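Local coordinates for protein cellobiose 2-epimerase (PDB 3VW5) that probably catalyses the reversible 2-epimerization of unmodified cellobiose to 4-O-beta-D-glucosyl-D-mannose and folds as an (alpha/alpha)6 barrel, at residues Ala202-Met212 with Met251-Asp260. The protein carries 2 engineered substitutions. Sequence-based numbering, arbitrary orientation.
Sequences ADRLKFQLGQM and MDRACDVLGD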
ATOM      1  N   ALA A 202      16.550  -7.485   8.357  1.00 41.73           N
ATOM      2  CA  ALA A 202      16.470  -8.552   7.362  1.00 38.29           C
ATOM      3  C   ALA A 202      16.023  -9.885   7.961  1.00 39.27           C
ATOM      4  O   ALA A 202      15.294 -10.640   7.324  1.00 47.41           O
ATOM      5  CB  ALA A 202      17.772  -8.706   6.604  1.00 34.49           C
ATOM      6  N   ASP A 203      16.434 -10.185   9.185  1.00 41.50           N
ATOM      7  CA  ASP A 203      15.963 -11.412   9.821  1.00 40.98           C
ATOM      8  C   ASP A 203      14.444 -11.464   9.905  1.00 41.77           C
ATOM      9  O   ASP A 203      13.837 -12.443   9.473  1.00 40.94           O
ATOM     10  CB  ASP A 203      16.588 -11.618  11.204  1.00 41.20           C
ATOM     11  CG  ASP A 203      18.006 -12.145  11.120  1.00 58.52           C
ATOM     12  OD1 ASP A 203      18.321 -12.822  10.106  1.00 53.08           O
ATOM     13  OD2 ASP A 203      18.802 -11.868  12.059  1.00 62.53           O
ATOM     14  N   ARG A 204      13.832 -10.412  10.439  1.00 38.22           N
ATOM     15  CA  ARG A 204      12.384 -10.382  10.555  1.00 39.16           C
ATOM     16  C   ARG A 204      11.730 -10.451   9.166  1.00 40.97           C
ATOM     17  O   ARG A 204      10.774 -11.219   8.958  1.00 37.23           O
ATOM     18  CB  ARG A 204      11.933  -9.139  11.317  1.00 39.13           C
ATOM     19  CG  ARG A 204      12.664  -8.926  12.632  1.00 37.88           C
ATOM     20  CD  ARG A 204      12.628 -10.170  13.479  1.00 39.20           C
ATOM     21  NE  ARG A 204      11.264 -10.601  13.762  1.00 40.46           N
ATOM     22  CZ  ARG A 204      10.827 -11.848  13.601  1.00 38.66           C
ATOM     23  NH1 ARG A 204      11.649 -12.789  13.157  1.00 32.48           N
ATOM     24  NH2 ARG A 204       9.564 -12.147  13.881  1.00 40.06           N
ATOM     25  N   LEU A 205      12.265  -9.669   8.224  1.00 36.92           N
ATOM     26  CA  LEU A 205      11.835  -9.699   6.829  1.00 35.00           C
ATOM     27  C   LEU A 205      11.792 -11.121   6.284  1.00 40.90           C
ATOM     28  O   LEU A 205      10.823 -11.501   5.618  1.00 41.77           O
ATOM     29  CB  LEU A 205      12.781  -8.879   5.942  1.00 36.23           C
ATOM     30  CG  LEU A 205      12.244  -8.009   4.787  1.00 41.90           C
ATOM     31  CD1 LEU A 205      13.253  -7.942   3.669  1.00 38.15           C
ATOM     32  CD2 LEU A 205      10.883  -8.441   4.218  1.00 33.70           C
ATOM     33  N   LYS A 206      12.846 -11.902   6.532  1.00 36.67           N
ATOM     34  CA  LYS A 206      12.901 -13.248   5.971  1.00 37.14           C
ATOM     35  C   LYS A 206      11.838 -14.132   6.630  1.00 41.03           C
ATOM     36  O   LYS A 206      11.230 -15.000   5.986  1.00 38.55           O
ATOM     37  CB  LYS A 206      14.302 -13.852   6.080  1.00 36.57           C
ATOM     38  CG  LYS A 206      15.302 -13.324   5.051  1.00 42.61           C
ATOM     39  CD  LYS A 206      16.746 -13.635   5.460  1.00 45.39           C
ATOM     40  CE  LYS A 206      17.759 -13.106   4.435  1.00 65.24           C
ATOM     41  NZ  LYS A 206      18.968 -14.001   4.241  1.00 61.65           N
ATOM     42  N   PHE A 207      11.587 -13.885   7.909  1.00 34.11           N
ATOM     43  CA  PHE A 207      10.538 -14.604   8.591  1.00 35.99           C
ATOM     44  C   PHE A 207       9.156 -14.284   7.972  1.00 43.89           C
ATOM     45  O   PHE A 207       8.317 -15.180   7.785  1.00 43.36           O
ATOM     46  CB  PHE A 207      10.571 -14.300  10.079  1.00 34.04           C
ATOM     47  CG  PHE A 207       9.300 -14.651  10.796  1.00 40.13           C
ATOM     48  CD1 PHE A 207       8.343 -13.682  11.045  1.00 36.59           C
ATOM     49  CD2 PHE A 207       9.061 -15.949  11.219  1.00 40.94           C
ATOM     50  CE1 PHE A 207       7.165 -13.994  11.708  1.00 40.47           C
ATOM     51  CE2 PHE A 207       7.887 -16.272  11.883  1.00 40.46           C
ATOM     52  CZ  PHE A 207       6.934 -15.287  12.125  1.00 42.04           C
ATOM     53  N   GLN A 208       8.932 -13.019   7.627  1.00 37.74           N
ATOM     54  CA  GLN A 208       7.683 -12.637   6.982  1.00 38.62           C
ATOM     55  C   GLN A 208       7.533 -13.269   5.601  1.00 42.48           C
ATOM     56  O   GLN A 208       6.461 -13.768   5.256  1.00 42.25           O
ATOM     57  CB  GLN A 208       7.561 -11.117   6.910  1.00 35.59           C
ATOM     58  CG  GLN A 208       7.387 -10.469   8.271  1.00 36.22           C
ATOM     59  CD  GLN A 208       8.066  -9.110   8.362  1.00 40.35           C
ATOM     60  OE1 GLN A 208       8.478  -8.521   7.351  1.00 29.69           O
ATOM     61  NE2 GLN A 208       8.195  -8.610   9.585  1.00 40.59           N
ATOM     62  N   LEU A 209       8.602 -13.230   4.807  1.00 40.06           N
ATOM     63  CA  LEU A 209       8.610 -13.904   3.524  1.00 37.09           C
ATOM     64  C   LEU A 209       8.237 -15.382   3.690  1.00 42.50           C
ATOM     65  O   LEU A 209       7.372 -15.882   2.981  1.00 44.13           O
ATOM     66  CB  LEU A 209       9.975 -13.768   2.856  1.00 39.28           C
ATOM     67  CG  LEU A 209      10.214 -12.619   1.862  1.00 37.90           C
ATOM     68  CD1 LEU A 209       9.005 -11.735   1.708  1.00 38.47           C
ATOM     69  CD2 LEU A 209      11.409 -11.795   2.265  1.00 41.45           C
ATOM     70  N   GLY A 210       8.872 -16.070   4.642  1.00 42.44           N
ATOM     71  CA  GLY A 210       8.592 -17.475   4.894  1.00 39.36           C
ATOM     72  C   GLY A 210       7.127 -17.751   5.189  1.00 41.37           C
ATOM     73  O   GLY A 210       6.551 -18.735   4.718  1.00 36.92           O
ATOM     74  N   GLN A 211       6.512 -16.871   5.967  1.00 41.31           N
ATOM     75  CA  GLN A 211       5.100 -17.018   6.290  1.00 38.70           C
ATOM     76  C   GLN A 211       4.233 -16.904   5.033  1.00 45.20           C
ATOM     77  O   GLN A 211       3.256 -17.654   4.859  1.00 41.07           O
ATOM     78  CB  GLN A 211       4.670 -15.984   7.325  1.00 34.81           C
ATOM     79  CG  GLN A 211       5.225 -16.232   8.700  1.00 38.65           C
ATOM     80  CD  GLN A 211       4.347 -15.651   9.788  1.00 46.75           C
ATOM     81  OE1 GLN A 211       3.943 -14.482   9.723  1.00 40.33           O
ATOM     82  NE2 GLN A 211       4.040 -16.469  10.801  1.00 47.71           N
ATOM     83  N   MET A 212       4.592 -15.963   4.163  1.00 38.60           N
ATOM     84  CA  MET A 212       3.902 -15.844   2.895  1.00 38.02           C
ATOM     85  C   MET A 212       4.021 -17.136   2.099  1.00 40.41           C
ATOM     86  O   MET A 212       3.030 -17.592   1.535  1.00 40.11           O
ATOM     87  CB  MET A 212       4.406 -14.640   2.090  1.00 36.58           C
ATOM     88  CG  MET A 212       4.042 -13.285   2.725  1.00 39.89           C
ATOM     89  SD  MET A 212       2.315 -12.805   2.681  1.00 43.30           S
ATOM     90  CE  MET A 212       2.011 -12.898   0.954  1.00 36.42           C
ATOM     91  N   MET A 251       7.052  -8.910  -3.145  1.00 42.51           N
ATOM     92  CA  MET A 251       7.904  -9.964  -2.627  1.00 39.21           C
ATOM     93  C   MET A 251       9.215 -10.106  -3.419  1.00 44.11           C
ATOM     94  O   MET A 251      10.271 -10.370  -2.830  1.00 40.25           O
ATOM     95  CB  MET A 251       7.134 -11.276  -2.552  1.00 35.32           C
ATOM     96  CG  MET A 251       6.227 -11.342  -1.351  1.00 34.67           C
ATOM     97  SD  MET A 251       5.408 -12.936  -1.096  1.00 41.07           S
ATOM     98  CE  MET A 251       4.477 -13.152  -2.601  1.00 39.87           C
ATOM     99  N   ASP A 252       9.140  -9.928  -4.739  1.00 41.36           N
ATOM    100  CA  ASP A 252      10.330  -9.910  -5.588  1.00 41.01           C
ATOM    101  C   ASP A 252      11.201  -8.748  -5.169  1.00 42.69           C
ATOM    102  O   ASP A 252      12.416  -8.882  -5.052  1.00 44.17           O
ATOM    103  CB  ASP A 252       9.970  -9.758  -7.070  1.00 38.71           C
ATOM    104  CG  ASP A 252       9.431 -11.041  -7.680  1.00 44.90           C
ATOM    105  OD1 ASP A 252       9.639 -12.121  -7.089  1.00 45.40           O
ATOM    106  OD2 ASP A 252       8.797 -10.968  -8.757  1.00 44.52           O
ATOM    107  N   ARG A 253      10.562  -7.603  -4.940  1.00 40.29           N
ATOM    108  CA  ARG A 253      11.263  -6.413  -4.475  1.00 42.51           C
ATOM    109  C   ARG A 253      12.044  -6.742  -3.212  1.00 42.14           C
ATOM    110  O   ARG A 253      13.232  -6.456  -3.129  1.00 43.11           O
ATOM    111  CB  ARG A 253      10.277  -5.267  -4.224  1.00 42.33           C
ATOM    112  CG  ARG A 253      10.847  -4.013  -3.532  1.00 43.13           C
ATOM    113  CD  ARG A 253      11.939  -3.328  -4.343  1.00 39.73           C
ATOM    114  NE  ARG A 253      11.765  -3.487  -5.784  1.00 45.95           N
ATOM    115  CZ  ARG A 253      11.122  -2.616  -6.567  1.00 54.85           C
ATOM    116  NH1 ARG A 253      10.575  -1.514  -6.043  1.00 38.87           N
ATOM    117  NH2 ARG A 253      11.022  -2.849  -7.881  1.00 45.12           N
ATOM    118  N   ALA A 254      11.378  -7.359  -2.239  1.00 41.46           N
ATOM    119  CA  ALA A 254      12.029  -7.758  -0.985  1.00 46.40           C
ATOM    120  C   ALA A 254      13.258  -8.657  -1.224  1.00 45.19           C
ATOM    121  O   ALA A 254      14.322  -8.447  -0.634  1.00 43.04           O
ATOM    122  CB  ALA A 254      11.022  -8.439  -0.029  1.00 41.22           C
ATOM    123  N   CYS A 255      13.103  -9.651  -2.092  1.00 44.88           N
ATOM    124  CA  CYS A 255      14.175 -10.592  -2.381  1.00 41.53           C
ATOM    125  C   CYS A 255      15.345  -9.938  -3.103  1.00 47.30           C
ATOM    126  O   CYS A 255      16.497 -10.346  -2.923  1.00 50.15           O
ATOM    127  CB  CYS A 255      13.652 -11.772  -3.196  1.00 36.91           C
ATOM    128  SG  CYS A 255      12.555 -12.835  -2.266  1.00 47.92           S
ATOM    129  N   ASP A 256      15.050  -8.941  -3.935  1.00 49.25           N
ATOM    130  CA  ASP A 256      16.097  -8.219  -4.669  1.00 48.07           C
ATOM    131  C   ASP A 256      16.892  -7.323  -3.729  1.00 47.51           C
ATOM    132  O   ASP A 256      18.109  -7.205  -3.863  1.00 47.23           O
ATOM    133  CB  ASP A 256      15.497  -7.376  -5.804  1.00 43.54           C
ATOM    134  CG  ASP A 256      15.019  -8.224  -6.968  1.00 55.83           C
ATOM    135  OD1 ASP A 256      15.438  -9.400  -7.036  1.00 60.55           O
ATOM    136  OD2 ASP A 256      14.231  -7.727  -7.813  1.00 58.08           O
ATOM    137  N   VAL A 257      16.191  -6.698  -2.785  1.00 40.34           N
ATOM    138  CA  VAL A 257      16.823  -5.817  -1.820  1.00 46.18           C
ATOM    139  C   VAL A 257      17.680  -6.605  -0.823  1.00 48.77           C
ATOM    140  O   VAL A 257      18.708  -6.119  -0.358  1.00 54.68           O
ATOM    141  CB  VAL A 257      15.775  -4.927  -1.100  1.00 44.84           C
ATOM    142  CG1 VAL A 257      16.409  -4.153   0.031  1.00 41.74           C
ATOM    143  CG2 VAL A 257      15.125  -3.972  -2.095  1.00 39.52           C
ATOM    144  N   LEU A 258      17.272  -7.832  -0.514  1.00 49.71           N
ATOM    145  CA  LEU A 258      18.081  -8.706   0.332  1.00 51.35           C
ATOM    146  C   LEU A 258      19.281  -9.224  -0.450  1.00 54.61           C
ATOM    147  O   LEU A 258      20.385  -9.342   0.080  1.00 55.90           O
ATOM    148  CB  LEU A 258      17.247  -9.868   0.878  1.00 48.22           C
ATOM    149  CG  LEU A 258      16.293  -9.416   1.984  1.00 46.46           C
ATOM    150  CD1 LEU A 258      15.421 -10.544   2.494  1.00 47.43           C
ATOM    151  CD2 LEU A 258      17.113  -8.812   3.107  1.00 48.64           C
ATOM    152  N   GLY A 259      19.052  -9.514  -1.724  1.00 56.27           N
ATOM    153  CA  GLY A 259      20.109  -9.965  -2.605  1.00 52.69           C
ATOM    154  C   GLY A 259      20.510 -11.409  -2.395  1.00 54.23           C
ATOM    155  O   GLY A 259      21.595 -11.805  -2.792  1.00 59.75           O
ATOM    156  N   ASP A 260      19.645 -12.196  -1.761  1.00 60.50           N
ATOM    157  CA  ASP A 260      19.844 -13.646  -1.673  1.00 56.75           C
ATOM    158  C   ASP A 260      19.265 -14.309  -2.921  1.00 61.42           C
ATOM    159  O   ASP A 260      18.048 -14.275  -3.157  1.00 59.25           O
ATOM    160  CB  ASP A 260      19.200 -14.214  -0.404  1.00 58.25           C
ATOM    161  CG  ASP A 260      19.400 -15.725  -0.248  1.00 69.79           C
ATOM    162  OD1 ASP A 260      19.272 -16.212   0.904  1.00 74.70           O
ATOM    163  OD2 ASP A 260      19.679 -16.430  -1.255  1.00 66.86           O
TER
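Leu258 inserts as a knob into a hole formed by Ala202, Leu205, Lys206 and Leu209 of the neighbouring helix. Its CG lies anti to its own carbonyl carbon (chi1 -74°), which points the branch at the hole. Leu258 CD2 turns to Ala202 CB, at 3.6 Å. Leu258 CD1 meets Leu205 CD1, also at 3.6 Å, and lies beside Lys206 CG at 3.8 Å. Leu205 CD1 is near both methyls. The side chains of Leu205 and Leu258 slide past each other in opposite directions, with contact between the methyls. With an alanine at Leu258 both methyls are gone, and the hole between Ala202, Leu205 and Lys206 is likely to be left partly unfilled. Segments 202-212 and 251-258 belong to helices 199-216 and 241-258 of the (alpha/alpha)6 barrel. The axes of the short helical pieces 202-212 and 251-258 run roughly antiparallel (145°) and approach to 11.2 Å. No hydrogen bond links the two segments, and the packing is largely apolar. Ala254 presents its CB to Leu209 CD2 at 4.1 Å, and helix 179-196 touches Ala254 as well. Further along, Met251 reaches across and brings its SD to Met212 CB, 3.7 Å away. Met212 is bent at chi2 and chi3, and this bend brings Met212 CE to 4.0 Å from Met251 SD. At the other end, the aliphatic part of Lys206 lies against Leu258. Lys206 NZ is 4.0 Å from Asp260 OD1, too far for a salt bridge. Asp260 instead uses OD2 to cap helix 261-281, accepting a hydrogen bond from Asp262 N.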